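PDB 1E5F: methionine gamma-lyase from Trichomonas vaginalis, which belongs to the pyridoxal-5'-phosphate-dependent enzymes of the Cys/Met metabolism family and binds that cofactor in its active site. Local coordinates for residues V151-P156 / V179-D184. Residues are numbered along the deposited sequence; the frame is centred on the assembly and turned at random.
Sequences VYFETP and VLVIAD. With PLP (pyridoxal-5'-phosphate), chain C.
Tyr152 and Phe153 reach across to Ile182 and Ala183 from opposite faces of two parallel strands, a worked example of how a beta-alpha-beta unit delivers a carboxylate to a cofactor. The unit, strand 148-154, helix 166-174 and strand 180-184, sits in the central sheet of the large domain of a fold-type I PLP enzyme. Four backbone hydrogen bonds set the register: Val151 N to Leu180 O, Ile182 N to Val151 O, Phe153 N to Ile182 O and Asp184 N to Phe153 O.

On the face turned to helix 166-174, Phe153 has CG between its backbone N and carbonyl carbon (chi1 65°), which swings the ring across to the neighbouring strand. CE2 meets Val181 CG1 at 3.4 Å, CE1 lies 3.7 Å from Ala183 CB, and Ile182 O lies over one ring face, toward the rim. Met166 and Val169 of the helix pack on Phe153 and Val151.

The other face faces helix 86-97. Here the Tyr152 ring, its CG anti to the backbone N (chi1 -176°), runs obliquely past Ile182, with CD2 3.7 Å from CG2, and carries its hydroxyl to Asp184 CB. Glu154 and Asp184 lie side by side, their carboxylate planes 57° apart. OE2 and OD2 of this pair are 4.2 Å apart, and a water donates to both and accepts from Tyr152 OH in the plane of the ring. Tyr111 N also binds Glu154 OE2. The bond between Thr186 OG1 and Asp184 OD1 and the water's bond to OD2 together limit the rotation of the aspartate carboxylate. OD2 also faces the pyridine ring: Asp184 OD2 lies 2.6 Å from PLP N1.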
loop_
_atom_site.group_PDB
_atom_site.type_symbol
_atom_site.label_atom_id
_atom_site.label_comp_id
_atom_site.label_asym_id
_atom_site.label_seq_id
_atom_site.Cartn_x
_atom_site.Cartn_y
_atom_site.Cartn_z
ATOM N N VAL A 151 -11.426 -1.955 37.026
ATOM C CA VAL A 151 -11.858 -3.357 37.073
ATOM C C VAL A 151 -11.793 -3.822 35.599
ATOM O O VAL A 151 -12.428 -3.118 34.815
ATOM C CB VAL A 151 -13.254 -3.505 37.659
ATOM C CG1 VAL A 151 -13.827 -4.914 37.518
ATOM C CG2 VAL A 151 -13.094 -3.233 39.197
ATOM N N TYR A 152 -11.129 -4.947 35.322
ATOM C CA TYR A 152 -10.960 -5.281 33.892
ATOM C C TYR A 152 -11.419 -6.690 33.568
ATOM O O TYR A 152 -11.078 -7.586 34.342
ATOM C CB TYR A 152 -9.407 -5.258 33.532
ATOM C CG TYR A 152 -8.973 -5.487 32.096
ATOM C CD1 TYR A 152 -8.832 -6.757 31.549
ATOM C CD2 TYR A 152 -8.825 -4.416 31.210
ATOM C CE1 TYR A 152 -8.441 -7.025 30.233
ATOM C CE2 TYR A 152 -8.443 -4.609 29.878
ATOM C CZ TYR A 152 -8.277 -5.883 29.382
ATOM O OH TYR A 152 -7.927 -6.125 28.116
ATOM N N PHE A 153 -11.963 -6.916 32.390
ATOM C CA PHE A 153 -12.411 -8.248 31.995
ATOM C C PHE A 153 -12.713 -8.361 30.504
ATOM O O PHE A 153 -12.780 -7.352 29.807
ATOM C CB PHE A 153 -13.637 -8.648 32.819
ATOM C CG PHE A 153 -14.805 -7.767 32.534
ATOM C CD1 PHE A 153 -15.629 -7.922 31.411
ATOM C CD2 PHE A 153 -15.125 -6.793 33.396
ATOM C CE1 PHE A 153 -16.600 -7.015 31.147
ATOM C CE2 PHE A 153 -16.142 -5.880 33.198
ATOM C CZ PHE A 153 -16.905 -6.029 32.059
ATOM N N GLU A 154 -12.810 -9.608 30.046
ATOM C CA GLU A 154 -13.219 -9.933 28.708
ATOM C C GLU A 154 -14.405 -10.863 28.788
ATOM O O GLU A 154 -14.308 -11.894 29.449
ATOM C CB GLU A 154 -12.217 -10.787 27.999
ATOM C CG GLU A 154 -10.762 -10.346 27.976
ATOM C CD GLU A 154 -9.708 -11.258 27.395
ATOM O OE1 GLU A 154 -10.100 -12.346 26.900
ATOM O OE2 GLU A 154 -8.452 -11.094 27.497
ATOM N N THR A 155 -15.434 -10.627 28.022
ATOM C CA THR A 155 -16.481 -11.574 27.878
ATOM C C THR A 155 -16.966 -11.573 26.420
ATOM O O THR A 155 -17.312 -10.536 25.913
ATOM C CB THR A 155 -17.574 -11.308 28.892
ATOM O OG1 THR A 155 -18.672 -12.216 28.700
ATOM C CG2 THR A 155 -18.208 -9.904 28.705
ATOM N N PRO A 156 -17.143 -12.754 25.829
ATOM C CA PRO A 156 -16.744 -14.024 26.448
ATOM C C PRO A 156 -15.259 -14.069 26.650
ATOM O O PRO A 156 -14.548 -13.479 25.811
ATOM C CB PRO A 156 -17.130 -15.150 25.496
ATOM C CG PRO A 156 -18.179 -14.493 24.596
ATOM C CD PRO A 156 -17.772 -12.993 24.526
ATOM N N VAL A 179 -13.831 4.426 40.177
ATOM C CA VAL A 179 -13.324 3.174 39.534
ATOM C C VAL A 179 -13.738 3.187 38.057
ATOM O O VAL A 179 -14.961 3.355 37.731
ATOM C CB VAL A 179 -13.905 1.942 40.206
ATOM C CG1 VAL A 179 -13.139 0.654 39.793
ATOM C CG2 VAL A 179 -13.829 1.967 41.735
ATOM N N LEU A 180 -12.862 2.653 37.228
ATOM C CA LEU A 180 -13.180 2.471 35.794
ATOM C C LEU A 180 -13.331 1.020 35.420
ATOM O O LEU A 180 -12.456 0.224 35.821
ATOM C CB LEU A 180 -11.958 3.027 34.965
ATOM C CG LEU A 180 -11.952 4.575 35.004
ATOM C CD1 LEU A 180 -10.788 5.135 34.194
ATOM C CD2 LEU A 180 -13.208 5.230 34.530
ATOM N N VAL A 181 -14.454 0.694 34.806
ATOM C CA VAL A 181 -14.620 -0.674 34.319
ATOM C C VAL A 181 -14.173 -0.639 32.855
ATOM O O VAL A 181 -14.728 0.124 32.042
ATOM C CB VAL A 181 -16.046 -1.152 34.457
ATOM C CG1 VAL A 181 -16.219 -2.538 33.964
ATOM C CG2 VAL A 181 -16.343 -0.995 35.990
ATOM N N ILE A 182 -13.353 -1.535 32.403
ATOM C CA ILE A 182 -12.727 -1.659 31.081
ATOM C C ILE A 182 -13.116 -3.007 30.571
ATOM O O ILE A 182 -12.790 -4.003 31.259
ATOM C CB ILE A 182 -11.164 -1.516 31.075
ATOM C CG1 ILE A 182 -10.790 -0.083 31.629
ATOM C CG2 ILE A 182 -10.604 -1.550 29.648
ATOM C CD1 ILE A 182 -9.374 0.273 31.864
ATOM N N ALA A 183 -13.737 -3.072 29.434
ATOM C CA ALA A 183 -14.130 -4.394 28.885
ATOM C C ALA A 183 -13.410 -4.663 27.542
ATOM O O ALA A 183 -13.315 -3.674 26.763
ATOM C CB ALA A 183 -15.602 -4.323 28.741
ATOM N N ASP A 184 -12.678 -5.794 27.496
ATOM C CA ASP A 184 -12.090 -6.050 26.118
ATOM C C ASP A 184 -13.128 -6.725 25.250
ATOM O O ASP A 184 -13.604 -7.830 25.519
ATOM C CB ASP A 184 -10.858 -6.917 26.278
ATOM C CG ASP A 184 -10.127 -7.229 24.970
ATOM O OD1 ASP A 184 -10.771 -7.303 23.921
ATOM O OD2 ASP A 184 -8.971 -7.753 25.045
HETATM N N1 PLP C . -7.422 -8.719 23.226
HETATM C C2 PLP C . -7.816 -10.010 23.101
HETATM C C2A PLP C . -9.099 -10.666 23.490
HETATM C C3 PLP C . -7.072 -10.640 22.068
HETATM O O3 PLP C . -7.474 -11.902 21.766
HETATM C C4 PLP C . -5.873 -10.166 21.571
HETATM C C4A PLP C . -5.112 -11.283 20.742
HETATM C C5 PLP C . -5.342 -9.076 22.162
HETATM C C6 PLP C . -6.126 -8.350 23.059
HETATM C C5A PLP C . -4.072 -8.438 21.700
HETATM O O4P PLP C . -4.289 -7.810 20.351
HETATM P P PLP C . -3.032 -7.664 19.393
HETATM O O1P PLP C . -2.690 -9.073 19.090
HETATM O O2P PLP C . -3.627 -6.941 18.264
HETATM O O3P PLP C . -1.875 -6.937 20.101
HETATM O O HOH W 1 -7.462 -8.523 27.141
HETATM O O HOH W 2 -15.993 -7.880 27.220
HETATM O O HOH W 3 -15.547 -9.888 23.668
#